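Local coordinates for hypothetical protein, IPT/TIG domain protein (Bacteroides ovatus, PDB 4HW6) that is of unknown function but is probably an auxiliary nutrient-binding protein for carbohydrates, built from an IPT/TIG domain and a six-bladed beta-propeller, at residues K49-G55 and D81-V87; N108-F114 and V426-E432; T232-Q238 and I278-G284; R246-A250 and T271-N275; W324-G329 and E373-T378. All coordinates share one frame; numbering follows the deposited sequence. Where two conformers were deposited one is given.

Contact 1 belongs to the IPT/TIG domain, and contacts 2 to 5 belong to the propeller. Contact 1 is the buried one. It is a regular strand pair with a valine-rich face. Contacts 2 and 5 are also antiparallel pairs, but partly buried, and both use arginines and carboxylates around the strands. Contact 3 differs because it joins two separate sheets, mostly through rings and side-chain bonds. Contact 4 lies at the surface and joins two loops through a tyrosine face, one backbone bond and water. Contacts 3 and 4 adjoin in sequence and involve the same two sheets, with centres about 19 Å apart. Contact 1 lies farthest from contact 4, about 62 Å between centres.

Contact 1: K49-G55 and D81-V87; sequences KVKVTIG and DVKVSVV
Peptide units are the flat groups that meet between Lys49-Gly55 and Asp81-Val87, through N-H...O bonds. Val87 N, Ser85 N and Thr53 N lie in the carbonyl plane of their acceptors, while Lys51 N is tilted 21° from that of Ser85. Lys51 N to Ser85 O is 2.8 Å, and Lys83 N to Thr53 O is 3.0 Å. One face carries Val50, Val52, Ile54, Val82, Val84 and Val86. With chi1 69°, Val50 CG1 sits between the backbone N and the carbonyl carbon, which leaves CG2 anti to N and 3.7 Å from Val84 CG1. The other face is polar. Thr53 OG1 lies alongside Lys83 CB at 3.6 Å. One water joins Ser85 OG to Lys51 O, another Thr53 OG1 to Asp81 O. The Lys49 and Val87 side chains cross at about a right angle, while Lys49 NZ bonds Gly88 O. Strands 50-54 and 82-87 are neighbours in the sheet of the IPT/TIG (E-set, immunoglobulin-like) domain. Their valine-rich face packs on Leu69 of strand 68-72, consistent with a beta-sandwich core.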
# COMPACT_ATOMS: atom_id res chain seq x y z
N LYS A 49 30.99 28.13 -0.60
CA LYS A 49 31.95 27.12 -1.07
C LYS A 49 31.86 25.77 -0.35
O LYS A 49 32.53 24.82 -0.74
CB LYS A 49 33.38 27.68 -0.95
CG LYS A 49 33.63 28.90 -1.83
CD LYS A 49 33.46 28.56 -3.31
CE LYS A 49 33.82 29.70 -4.23
NZ LYS A 49 33.46 29.35 -5.63
N VAL A 50 31.02 25.67 0.68
CA VAL A 50 30.84 24.40 1.38
C VAL A 50 29.50 23.77 1.00
O VAL A 50 28.48 24.47 0.90
CB VAL A 50 30.95 24.57 2.91
CG1 VAL A 50 29.77 25.34 3.46
CG2 VAL A 50 31.07 23.20 3.59
N LYS A 51 29.53 22.47 0.77
CA LYS A 51 28.34 21.68 0.45
C LYS A 51 28.21 20.61 1.52
O LYS A 51 29.20 19.99 1.91
CB LYS A 51 28.49 21.03 -0.92
CG LYS A 51 28.64 22.00 -2.09
CD LYS A 51 27.30 22.33 -2.75
CE LYS A 51 27.48 22.92 -4.14
NZ LYS A 51 28.08 21.95 -5.11
N VAL A 52 26.99 20.41 2.00
CA VAL A 52 26.70 19.37 2.96
C VAL A 52 25.56 18.49 2.41
O VAL A 52 24.58 19.01 1.89
CB VAL A 52 26.28 19.96 4.34
CG1 VAL A 52 25.95 18.85 5.33
CG2 VAL A 52 27.41 20.82 4.90
N THR A 53 25.71 17.18 2.50
CA THR A 53 24.62 16.26 2.25
C THR A 53 24.45 15.36 3.47
O THR A 53 25.43 14.99 4.13
CB THR A 53 24.84 15.41 0.98
OG1 THR A 53 26.02 14.61 1.12
CG2 THR A 53 24.95 16.30 -0.24
N ILE A 54 23.19 15.04 3.75
CA ILE A 54 22.81 14.08 4.79
C ILE A 54 21.99 13.00 4.11
O ILE A 54 20.96 13.27 3.47
CB ILE A 54 22.05 14.74 5.94
CG1 ILE A 54 22.87 15.91 6.50
CG2 ILE A 54 21.72 13.72 7.03
CD1 ILE A 54 22.33 16.48 7.81
N GLY A 55 22.48 11.76 4.18
CA GLY A 55 21.88 10.65 3.47
C GLY A 55 21.84 10.84 1.96
O GLY A 55 20.99 10.26 1.30
N ASP A 81 24.33 9.28 6.19
CA ASP A 81 25.75 9.68 6.09
C ASP A 81 25.85 11.20 6.02
O ASP A 81 25.10 11.83 5.29
CB ASP A 81 26.44 9.07 4.87
CG ASP A 81 26.33 7.57 4.82
OD1 ASP A 81 27.30 6.89 5.21
OD2 ASP A 81 25.26 7.08 4.40
N VAL A 82 26.77 11.77 6.79
CA VAL A 82 26.98 13.20 6.84
C VAL A 82 28.29 13.48 6.11
O VAL A 82 29.36 13.05 6.56
CB VAL A 82 27.02 13.69 8.30
CG1 VAL A 82 27.42 15.16 8.39
CG2 VAL A 82 25.69 13.43 8.99
N LYS A 83 28.19 14.16 4.97
CA LYS A 83 29.31 14.43 4.08
C LYS A 83 29.45 15.94 3.91
O LYS A 83 28.48 16.64 3.61
CB LYS A 83 29.10 13.77 2.71
CG LYS A 83 30.22 13.95 1.70
CD LYS A 83 29.95 13.12 0.45
CE LYS A 83 31.00 13.37 -0.63
NZ LYS A 83 30.78 12.52 -1.84
N VAL A 84 30.67 16.43 4.08
CA VAL A 84 30.99 17.84 3.91
C VAL A 84 32.03 17.96 2.81
O VAL A 84 33.06 17.28 2.85
CB VAL A 84 31.54 18.45 5.21
CG1 VAL A 84 31.95 19.91 5.00
CG2 VAL A 84 30.51 18.33 6.33
N SER A 85 31.76 18.84 1.85
CA SER A 85 32.65 19.09 0.72
C SER A 85 32.95 20.57 0.61
O SER A 85 32.10 21.42 0.91
CB SER A 85 31.98 18.63 -0.57
OG SER A 85 31.72 17.23 -0.55
N VAL A 86 34.15 20.89 0.14
CA VAL A 86 34.51 22.28 -0.18
C VAL A 86 34.85 22.34 -1.66
O VAL A 86 35.60 21.49 -2.16
CB VAL A 86 35.67 22.78 0.70
CG1 VAL A 86 36.26 24.07 0.13
CG2 VAL A 86 35.19 23.00 2.13
N VAL A 87 34.29 23.32 -2.37
CA VAL A 87 34.53 23.50 -3.80
C VAL A 87 35.44 24.70 -4.04
O VAL A 87 35.53 25.59 -3.20
CB VAL A 87 33.21 23.69 -4.60
CG1 VAL A 87 32.25 22.54 -4.36
CG2 VAL A 87 32.54 25.01 -4.23
O HOH W 1 29.16 17.21 0.44
O HOH W 2 25.41 12.32 2.56

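Contact 2: N108-F114 and V426-E432; sequences NYVVTTF and VRKIAPE
Strands 109-114 and 426-431 run antiparallel, their axes 141° apart, with Thr112 N to Lys428 O at 2.8 Å and Val110 N to Ala430 O at 2.9 Å. The pair closes the propeller: a strand from early in the chain joins the blade built by its last strands, the Velcro closure of beta-propellers. The Tyr109 ring lies alongside Pro431, with Tyr109 CE2 at 3.7 Å from Pro431 CD. Thr112 OG1 runs beside Lys428 CB at 3.5 Å, both pointing the same way. At the far end, Val426 CG1 meets the Phe114 ring at its edge, 3.9 Å from Phe114 CD2. That ring is also stacked on Tyr417 and meets Phe132 edge-to-face. Val111, Thr113, Arg427 and Ile429 share one face. Arg427 folds back through chi2 (-72°) and chi3 (-73°), which lays its guanidinium against Val111. Asp420 and Asp392 make salt bridges with this group and probably fix its turn. Val111 CG1 sits over one guanidinium face, 3.4 Å from Arg427 NH2.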
# COMPACT_ATOMS: atom_id res chain seq x y z
N ASN A 108 7.87 10.71 10.59
CA ASN A 108 6.55 10.11 10.76
C ASN A 108 5.97 9.72 9.41
O ASN A 108 6.35 10.28 8.37
CB ASN A 108 5.62 11.11 11.43
CG ASN A 108 6.06 11.44 12.84
OD1 ASN A 108 5.93 12.58 13.29
ND2 ASN A 108 6.59 10.44 13.55
N TYR A 109 5.06 8.77 9.45
CA TYR A 109 4.29 8.41 8.28
C TYR A 109 3.10 9.31 8.27
O TYR A 109 2.54 9.63 9.32
CB TYR A 109 3.89 6.95 8.35
CG TYR A 109 5.04 6.04 8.06
CD1 TYR A 109 6.00 5.79 9.03
CD2 TYR A 109 5.19 5.44 6.82
CE1 TYR A 109 7.07 4.95 8.78
CE2 TYR A 109 6.26 4.61 6.56
CZ TYR A 109 7.20 4.37 7.54
OH TYR A 109 8.26 3.55 7.31
N VAL A 110 2.70 9.74 7.08
CA VAL A 110 1.59 10.63 6.94
C VAL A 110 0.70 10.14 5.82
O VAL A 110 1.16 9.41 4.92
CB VAL A 110 2.05 12.08 6.65
CG1 VAL A 110 2.78 12.67 7.85
CG2 VAL A 110 2.91 12.12 5.38
N VAL A 111 -0.57 10.50 5.89
CA VAL A 111 -1.49 10.29 4.80
C VAL A 111 -1.43 11.52 3.90
O VAL A 111 -1.45 12.67 4.38
CB VAL A 111 -2.94 10.06 5.27
CG1 VAL A 111 -3.81 9.77 4.04
CG2 VAL A 111 -3.05 8.93 6.30
N THR A 112 -1.32 11.29 2.59
CA THR A 112 -1.37 12.35 1.59
C THR A 112 -2.40 11.96 0.51
O THR A 112 -2.93 10.85 0.51
CB THR A 112 -0.01 12.63 0.93
OG1 THR A 112 0.55 11.42 0.42
CG2 THR A 112 0.94 13.28 1.90
N THR A 113 -2.69 12.89 -0.40
CA THR A 113 -3.57 12.60 -1.53
C THR A 113 -2.74 12.42 -2.80
O THR A 113 -2.00 13.32 -3.17
CB THR A 113 -4.64 13.70 -1.70
OG1 THR A 113 -5.41 13.77 -0.48
CG2 THR A 113 -5.56 13.39 -2.90
N PHE A 114 -2.87 11.25 -3.43
CA PHE A 114 -2.09 10.86 -4.59
C PHE A 114 -2.82 11.17 -5.91
O PHE A 114 -2.26 11.82 -6.80
CB PHE A 114 -1.74 9.38 -4.47
CG PHE A 114 -1.00 8.81 -5.66
CD1 PHE A 114 0.08 9.47 -6.22
CD2 PHE A 114 -1.38 7.59 -6.19
CE1 PHE A 114 0.74 8.94 -7.32
CE2 PHE A 114 -0.71 7.05 -7.28
CZ PHE A 114 0.34 7.73 -7.84
N VAL A 426 -7.53 8.39 -4.45
CA VAL A 426 -6.48 7.49 -3.97
C VAL A 426 -5.59 8.27 -3.00
O VAL A 426 -4.97 9.28 -3.35
CB VAL A 426 -5.61 6.93 -5.11
CG1 VAL A 426 -4.56 5.98 -4.55
CG2 VAL A 426 -6.46 6.22 -6.15
N ARG A 427 -5.53 7.79 -1.77
CA ARG A 427 -4.70 8.36 -0.73
C ARG A 427 -3.39 7.55 -0.68
O ARG A 427 -3.33 6.41 -1.14
CB ARG A 427 -5.40 8.30 0.62
CG ARG A 427 -6.82 8.86 0.67
CD ARG A 427 -6.88 10.36 0.56
NE ARG A 427 -6.44 11.07 1.77
CZ ARG A 427 -7.10 11.13 2.93
NH1 ARG A 427 -8.28 10.59 3.09
NH2 ARG A 427 -6.58 11.81 3.93
N LYS A 428 -2.34 8.19 -0.18
CA LYS A 428 -1.05 7.54 -0.01
C LYS A 428 -0.63 7.57 1.46
O LYS A 428 -0.85 8.56 2.15
CB LYS A 428 -0.02 8.23 -0.88
CG LYS A 428 1.41 7.70 -0.80
CD LYS A 428 2.22 8.46 -1.86
CE LYS A 428 3.70 8.37 -1.68
NZ LYS A 428 4.38 9.20 -2.74
N ILE A 429 -0.07 6.46 1.94
CA ILE A 429 0.56 6.44 3.27
C ILE A 429 2.05 6.17 3.06
O ILE A 429 2.42 5.14 2.50
CB ILE A 429 -0.05 5.38 4.22
CG1 ILE A 429 -1.56 5.57 4.38
CG2 ILE A 429 0.66 5.45 5.58
CD1 ILE A 429 -2.24 4.52 5.26
N ALA A 430 2.89 7.10 3.49
CA ALA A 430 4.32 7.03 3.26
C ALA A 430 5.00 7.96 4.25
O ALA A 430 4.33 8.77 4.91
CB ALA A 430 4.67 7.49 1.83
N PRO A 431 6.34 7.88 4.34
CA PRO A 431 7.10 8.85 5.12
C PRO A 431 6.83 10.27 4.66
O PRO A 431 6.72 10.54 3.46
CB PRO A 431 8.55 8.49 4.82
CG PRO A 431 8.53 7.07 4.41
CD PRO A 431 7.19 6.82 3.77
N GLU A 432 6.72 11.19 5.62
CA GLU A 432 6.57 12.61 5.37
C GLU A 432 7.78 13.12 4.60
O GLU A 432 8.88 12.72 4.92
CB GLU A 432 6.53 13.35 6.72
CG GLU A 432 7.76 13.11 7.60
CD GLU A 432 7.63 13.70 8.98
OE1 GLU A 432 6.93 14.71 9.14
OE2 GLU A 432 8.24 13.15 9.92

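Contact 3: T232-Q238 and I278-G284; sequences TCAVHPQ and IVWHPTG
Thr232 opens the contact by accepting Ile278 N at its OG1, 3.2 Å away in a nearly straight bond. The same hydroxyl is bonded to Asp186. Ala234 CB then presses on Ile278 CG2 at 3.5 Å. Ala234 O takes a weak bond from Trp280 NE1. His236 packs on Trp280. With CG anti to the backbone N (chi1 -170°), the edge of the His236 ring points to the face of the Trp280 six-membered ring, the planes 77° apart. His236 CD2 is the atom over that face, 3.6 Å from Trp280 CZ3. His236 CA lies over the five-membered ring as a CH-pi contact. His236 NE2 gives a 2.8 Å bond to a lone pair of Gly284 O. Gln238 N bonds His236 ND1 from well out of the ring plane, and Asn239 N also bonds ND1. Together these probably limit the ring's rotation. The Pro237 and Trp280 side chains cross at about a right angle, Pro237 CD 3.8 Å from Trp280 CB. Pro237 CG rests on Gly284 CA at 3.6 Å. Gln238 NE2 gives a weak bond to Thr283 O, while its OE1 bonds Arg304. An alanine in place of Trp280 would lose the indole face, and is likely to open a gap beneath His236 and Pro237. Strands 234-235 and 276-280 belong to different propeller sheets. Trp280 spans them, meeting Tyr243 of strand 242-244 edge-to-face and touching Ala287 of strand 286-291.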
# COMPACT_ATOMS: atom_id res chain seq x y z
N THR A 232 -15.30 -12.73 -5.29
CA THR A 232 -13.85 -12.66 -5.03
C THR A 232 -13.12 -13.68 -5.89
O THR A 232 -13.72 -14.65 -6.35
CB THR A 232 -13.53 -12.84 -3.51
OG1 THR A 232 -12.15 -12.57 -3.24
CG2 THR A 232 -13.88 -14.23 -3.01
N CYS A 233 -11.85 -13.41 -6.16
CA CYS A 233 -10.99 -14.31 -6.97
C CYS A 233 -9.57 -14.33 -6.39
O CYS A 233 -8.77 -13.43 -6.65
CB CYS A 233 -10.95 -13.91 -8.45
SG CYS A 233 -10.55 -12.19 -8.85
N ALA A 234 -9.27 -15.36 -5.63
CA ALA A 234 -7.99 -15.47 -4.95
C ALA A 234 -7.17 -16.56 -5.62
O ALA A 234 -7.53 -17.74 -5.58
CB ALA A 234 -8.19 -15.78 -3.48
N VAL A 235 -6.06 -16.16 -6.24
CA VAL A 235 -5.22 -17.06 -7.00
C VAL A 235 -4.15 -17.65 -6.10
O VAL A 235 -3.30 -16.92 -5.59
CB VAL A 235 -4.54 -16.36 -8.19
CG1 VAL A 235 -3.63 -17.33 -8.93
CG2 VAL A 235 -5.58 -15.79 -9.14
N HIS A 236 -4.15 -18.97 -5.95
CA HIS A 236 -3.17 -19.63 -5.09
C HIS A 236 -1.78 -19.54 -5.71
O HIS A 236 -1.60 -19.88 -6.88
CB HIS A 236 -3.50 -21.09 -4.87
CG HIS A 236 -2.65 -21.74 -3.81
ND1 HIS A 236 -1.43 -22.31 -4.07
CD2 HIS A 236 -2.87 -21.89 -2.48
CE1 HIS A 236 -0.93 -22.78 -2.94
NE2 HIS A 236 -1.76 -22.51 -1.96
N PRO A 237 -0.77 -19.12 -4.91
CA PRO A 237 0.55 -18.82 -5.48
C PRO A 237 1.40 -19.99 -5.97
O PRO A 237 2.39 -19.74 -6.68
CB PRO A 237 1.29 -18.13 -4.32
CG PRO A 237 0.58 -18.56 -3.09
CD PRO A 237 -0.86 -18.74 -3.48
N GLN A 238 1.08 -21.23 -5.60
CA GLN A 238 1.75 -22.40 -6.17
C GLN A 238 0.88 -23.26 -7.06
O GLN A 238 1.39 -23.80 -8.03
CB GLN A 238 2.37 -23.29 -5.08
CG GLN A 238 3.54 -22.63 -4.36
CD GLN A 238 3.08 -21.79 -3.20
OE1 GLN A 238 2.20 -22.22 -2.45
NE2 GLN A 238 3.63 -20.59 -3.06
N ILE A 278 -11.10 -13.10 -0.29
CA ILE A 278 -10.10 -14.10 0.08
C ILE A 278 -8.73 -13.62 -0.37
O ILE A 278 -8.58 -13.12 -1.48
CB ILE A 278 -10.45 -15.46 -0.55
CG1 ILE A 278 -11.79 -15.98 -0.00
CG2 ILE A 278 -9.36 -16.51 -0.23
CD1 ILE A 278 -12.34 -17.19 -0.73
N VAL A 279 -7.74 -13.73 0.52
CA VAL A 279 -6.38 -13.34 0.20
C VAL A 279 -5.42 -14.44 0.68
O VAL A 279 -5.35 -14.75 1.88
CB VAL A 279 -5.95 -12.00 0.87
CG1 VAL A 279 -4.61 -11.57 0.31
CG2 VAL A 279 -7.00 -10.89 0.70
N TRP A 280 -4.67 -15.02 -0.26
CA TRP A 280 -3.66 -16.03 0.07
C TRP A 280 -2.46 -15.39 0.78
O TRP A 280 -1.95 -14.34 0.38
CB TRP A 280 -3.19 -16.79 -1.19
CG TRP A 280 -4.20 -17.78 -1.65
CD1 TRP A 280 -5.08 -17.63 -2.67
CD2 TRP A 280 -4.52 -19.00 -1.00
NE1 TRP A 280 -5.90 -18.74 -2.76
CE2 TRP A 280 -5.59 -19.58 -1.72
CE3 TRP A 280 -4.00 -19.67 0.11
CZ2 TRP A 280 -6.14 -20.81 -1.36
CZ3 TRP A 280 -4.57 -20.87 0.48
CH2 TRP A 280 -5.63 -21.43 -0.26
N HIS A 281 -2.00 -16.05 1.85
CA HIS A 281 -0.70 -15.71 2.40
C HIS A 281 0.35 -15.93 1.32
O HIS A 281 0.20 -16.83 0.51
CB HIS A 281 -0.38 -16.58 3.61
CG HIS A 281 0.81 -16.12 4.39
ND1 HIS A 281 2.09 -16.60 4.18
CD2 HIS A 281 0.91 -15.23 5.41
CE1 HIS A 281 2.92 -16.02 5.03
NE2 HIS A 281 2.23 -15.17 5.78
N PRO A 282 1.42 -15.11 1.31
CA PRO A 282 2.38 -15.27 0.24
C PRO A 282 3.00 -16.67 0.14
O PRO A 282 3.37 -17.10 -0.94
CB PRO A 282 3.43 -14.20 0.55
CG PRO A 282 2.64 -13.12 1.20
CD PRO A 282 1.61 -13.84 2.04
N THR A 283 3.11 -17.37 1.26
CA THR A 283 3.61 -18.76 1.24
C THR A 283 2.67 -19.76 0.55
O THR A 283 3.10 -20.84 0.13
CB THR A 283 3.83 -19.31 2.66
OG1 THR A 283 2.59 -19.31 3.37
CG2 THR A 283 4.86 -18.48 3.42
N GLY A 284 1.39 -19.43 0.49
CA GLY A 284 0.35 -20.36 0.02
C GLY A 284 -0.10 -21.37 1.05
O GLY A 284 -0.89 -22.26 0.73

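Contact 4: R246-A250 and T271-N275; sequences RYHHA and TKGSN
Tyr247 and Gly273 make the tight part of this contact. Gly273 CA sits over the centre of the Tyr247 ring, 3.6 Å from the centroid and 12° off the ring normal, a CH-pi contact. The ring gets there with CG anti to the backbone N (chi1 -175°). The positive phi of Gly273 (73°) is one glycine adopts easily. Beside the ring, Gly273 N bonds Tyr247 O at 2.8 Å. The other side is looser. Lys272 runs extended past the turn, its CB 3.8 Å from Ala250 CB and its CD 3.7 Å from His248 O. Lys272 NZ stays 3.6 Å from His248 O, too long for a firm bond. Water fills in at the edges: one molecule bonds Tyr247 OH at 2.6 Å and also reaches Gly273 O. Behind the contact, Thr271 OG1 bonds His319. Segment 246-250 holds a type I beta turn between strands 242-244 and 251-255. The other segment leads from strand 265-268 into strand 276-280. A hairpin loop of one propeller sheet thus packs on the connection from that sheet to the next, at the surface.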
# COMPACT_ATOMS: atom_id res chain seq x y z
N ARG A 246 -19.69 -17.64 -4.10
CA ARG A 246 -20.95 -17.23 -4.73
C ARG A 246 -22.02 -16.98 -3.67
O ARG A 246 -22.18 -17.74 -2.73
CB ARG A 246 -21.47 -18.35 -5.62
CG ARG A 246 -20.63 -18.64 -6.85
CD ARG A 246 -21.21 -19.80 -7.61
NE ARG A 246 -21.15 -21.02 -6.80
CZ ARG A 246 -21.81 -22.15 -7.01
NH1 ARG A 246 -22.67 -22.29 -8.02
NH2 ARG A 246 -21.63 -23.17 -6.18
N TYR A 247 -22.79 -15.92 -3.87
CA TYR A 247 -23.79 -15.48 -2.91
C TYR A 247 -24.67 -16.58 -2.35
O TYR A 247 -24.90 -16.62 -1.15
CB TYR A 247 -24.63 -14.37 -3.54
CG TYR A 247 -25.63 -13.72 -2.60
CD1 TYR A 247 -26.89 -14.25 -2.45
CD2 TYR A 247 -25.31 -12.55 -1.91
CE1 TYR A 247 -27.81 -13.66 -1.60
CE2 TYR A 247 -26.21 -11.97 -1.05
CZ TYR A 247 -27.45 -12.52 -0.89
OH TYR A 247 -28.39 -11.94 -0.03
N HIS A 248 -25.17 -17.47 -3.21
CA HIS A 248 -26.17 -18.43 -2.78
C HIS A 248 -25.65 -19.78 -2.25
O HIS A 248 -26.45 -20.70 -2.03
CB HIS A 248 -27.14 -18.68 -3.91
CG HIS A 248 -28.02 -17.51 -4.20
ND1 HIS A 248 -29.04 -17.12 -3.36
CD2 HIS A 248 -28.01 -16.63 -5.24
CE1 HIS A 248 -29.64 -16.06 -3.88
NE2 HIS A 248 -29.05 -15.75 -5.02
N HIS A 249 -24.34 -19.88 -2.04
CA HIS A 249 -23.70 -21.15 -1.69
C HIS A 249 -22.72 -20.90 -0.52
O HIS A 249 -21.88 -19.99 -0.58
CB HIS A 249 -23.02 -21.69 -2.95
CG HIS A 249 -24.00 -21.96 -4.05
ND1 HIS A 249 -24.77 -23.09 -4.08
CD2 HIS A 249 -24.42 -21.18 -5.08
CE1 HIS A 249 -25.59 -23.03 -5.12
NE2 HIS A 249 -25.40 -21.88 -5.74
N ALA A 250 -22.83 -21.70 0.53
CA ALA A 250 -21.94 -21.55 1.71
C ALA A 250 -20.70 -22.43 1.55
O ALA A 250 -20.62 -23.51 2.14
CB ALA A 250 -22.68 -21.91 2.99
N THR A 271 -21.20 -19.44 6.53
CA THR A 271 -21.97 -18.26 6.14
C THR A 271 -22.04 -18.16 4.62
O THR A 271 -21.09 -18.48 3.93
CB THR A 271 -21.29 -16.99 6.71
OG1 THR A 271 -21.14 -17.14 8.12
CG2 THR A 271 -22.08 -15.68 6.43
N LYS A 272 -23.18 -17.72 4.12
CA LYS A 272 -23.32 -17.36 2.71
C LYS A 272 -24.12 -16.07 2.66
O LYS A 272 -24.42 -15.47 3.69
CB LYS A 272 -24.04 -18.47 1.93
CG LYS A 272 -25.45 -18.78 2.41
CD LYS A 272 -26.14 -19.81 1.52
CE LYS A 272 -27.53 -20.14 2.04
NZ LYS A 272 -28.24 -21.02 1.08
N GLY A 273 -24.47 -15.63 1.46
CA GLY A 273 -25.38 -14.50 1.33
C GLY A 273 -24.75 -13.17 1.69
O GLY A 273 -25.42 -12.27 2.19
N SER A 274 -23.46 -13.03 1.42
CA SER A 274 -22.70 -11.89 1.90
C SER A 274 -21.45 -11.75 1.04
O SER A 274 -21.15 -12.63 0.23
CB SER A 274 -22.31 -12.12 3.40
OG SER A 274 -21.91 -10.92 4.03
N ASN A 275 -20.75 -10.63 1.18
CA ASN A 275 -19.54 -10.40 0.43
C ASN A 275 -18.38 -11.01 1.21
O ASN A 275 -18.31 -10.87 2.44
CB ASN A 275 -19.28 -8.90 0.27
CG ASN A 275 -20.09 -8.25 -0.83
OD1 ASN A 275 -20.94 -8.88 -1.46
ND2 ASN A 275 -19.84 -6.97 -1.07
O HOH W 3 -27.68 -11.33 2.38
O HOH W 4 -19.75 -18.77 1.50

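Contact 5: W324-G329 and E373-T378; sequences WVDGMG and EGRVTT
Thr378 OG1 is the meeting point of this contact: it accepts Trp324 NE1 at 2.8 Å and donates to the syn lone pair of Asp326 OD1, also at 2.8 Å. Strand 327-328 here pairs antiparallel with strand 375-378, forming an outermost strand of a propeller sheet. Trp324 meets the hydroxyl at its ring edge, slightly tilted from the plane. Asp326 OD2 accepts a weak bond from Thr378 N, and one water joins the same two atoms, at 2.7 Å from Asp326 OD2. Along the strands, selenomethionine Met328 bends at chi2 (64°) and chi3 (50°). Its CE lies over one face of the Arg375 guanidinium, though too close to NH2 to be trusted in detail. Met328 SE stands 3.7 Å from Glu373 O. Arg375 NE also has a long salt bridge with Glu373 OE2. Gly329 N bonds Gly374 O. Farther out, Arg368 makes a salt bridge with Asp326 OD1, and Arg382 makes a cation-pi contact with the indole. A leucine in place of Trp324 would probably leave Thr378 OG1 without its indole donor and Arg382 without its ring. Beneath these side chains, Gly327 and Val376 form the hydrogen-bonded pair, with Val376 N to Gly327 O at 2.8 Å and nearly straight.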
# COMPACT_ATOMS: atom_id res chain seq x y z
N TRP A 324 -15.51 -0.63 16.38
CA TRP A 324 -14.12 -0.23 16.25
C TRP A 324 -13.46 -0.47 17.60
O TRP A 324 -13.48 0.40 18.48
CB TRP A 324 -13.95 1.22 15.80
CG TRP A 324 -12.50 1.59 15.71
CD1 TRP A 324 -11.60 1.11 14.85
CD2 TRP A 324 -11.82 2.48 16.58
NE1 TRP A 324 -10.37 1.66 15.09
CE2 TRP A 324 -10.48 2.52 16.14
CE3 TRP A 324 -12.20 3.27 17.67
CZ2 TRP A 324 -9.51 3.30 16.78
CZ3 TRP A 324 -11.25 4.06 18.29
CH2 TRP A 324 -9.92 4.08 17.82
N VAL A 325 -12.93 -1.67 17.79
CA VAL A 325 -12.29 -2.05 19.03
C VAL A 325 -10.99 -2.79 18.67
O VAL A 325 -11.02 -3.87 18.06
CB VAL A 325 -13.19 -2.94 19.92
CG1 VAL A 325 -12.45 -3.34 21.18
CG2 VAL A 325 -14.50 -2.23 20.26
N ASP A 326 -9.86 -2.18 19.00
CA ASP A 326 -8.57 -2.87 18.84
C ASP A 326 -8.42 -3.89 19.96
O ASP A 326 -8.97 -3.73 21.06
CB ASP A 326 -7.41 -1.89 18.83
CG ASP A 326 -7.37 -1.00 17.58
OD1 ASP A 326 -7.88 -1.39 16.52
OD2 ASP A 326 -6.78 0.08 17.64
N GLY A 327 -7.67 -4.96 19.70
CA GLY A 327 -7.38 -5.94 20.73
C GLY A 327 -7.01 -7.28 20.14
O GLY A 327 -6.64 -7.38 18.96
N MSE A 328 -7.13 -8.31 20.96
CA MSE A 328 -6.58 -9.61 20.63
C MSE A 328 -7.69 -10.47 20.04
O MSE A 328 -8.70 -10.69 20.69
CB MSE A 328 -6.01 -10.26 21.89
CG MSE A 328 -5.39 -11.57 21.62
SE MSE A 328 -3.80 -11.40 20.42
CE MSE A 328 -3.06 -10.17 21.32
N GLY A 329 -7.48 -10.93 18.81
CA GLY A 329 -8.37 -11.91 18.19
C GLY A 329 -9.85 -11.56 18.26
O GLY A 329 -10.27 -10.50 17.82
N GLU A 373 -0.00 -13.07 15.56
CA GLU A 373 -0.58 -13.56 16.82
C GLU A 373 -2.10 -13.38 16.90
O GLU A 373 -2.74 -13.88 17.82
CB GLU A 373 0.11 -12.91 18.02
CG GLU A 373 -0.24 -11.46 18.30
CD GLU A 373 0.38 -10.93 19.61
OE1 GLU A 373 0.74 -11.75 20.47
OE2 GLU A 373 0.50 -9.69 19.77
N GLY A 374 -2.69 -12.68 15.92
CA GLY A 374 -4.08 -12.36 15.96
C GLY A 374 -4.44 -11.02 16.57
O GLY A 374 -5.62 -10.75 16.81
N ARG A 375 -3.48 -10.13 16.76
CA ARG A 375 -3.79 -8.82 17.34
C ARG A 375 -4.20 -7.84 16.27
O ARG A 375 -3.60 -7.81 15.21
CB ARG A 375 -2.61 -8.25 18.11
CG ARG A 375 -2.96 -6.94 18.81
CD ARG A 375 -1.89 -6.45 19.78
NE ARG A 375 -1.85 -7.23 21.02
CZ ARG A 375 -2.72 -7.15 22.04
NH1 ARG A 375 -3.78 -6.33 22.02
NH2 ARG A 375 -2.54 -7.93 23.10
N VAL A 376 -5.24 -7.06 16.54
CA VAL A 376 -5.75 -6.05 15.61
C VAL A 376 -5.41 -4.70 16.18
O VAL A 376 -5.78 -4.41 17.33
CB VAL A 376 -7.27 -6.13 15.44
CG1 VAL A 376 -7.73 -5.00 14.51
CG2 VAL A 376 -7.68 -7.50 14.91
N THR A 377 -4.70 -3.87 15.41
CA THR A 377 -4.38 -2.50 15.83
C THR A 377 -4.78 -1.55 14.70
O THR A 377 -4.92 -1.99 13.57
CB THR A 377 -2.88 -2.34 16.13
OG1 THR A 377 -2.15 -2.66 14.94
CG2 THR A 377 -2.45 -3.25 17.29
N THR A 378 -5.04 -0.30 15.02
CA THR A 378 -5.41 0.68 14.01
C THR A 378 -4.16 1.43 13.52
O THR A 378 -3.40 1.96 14.31
CB THR A 378 -6.50 1.61 14.54
OG1 THR A 378 -7.67 0.81 14.80
CG2 THR A 378 -6.85 2.72 13.49
O HOH W 5 -4.12 0.57 17.72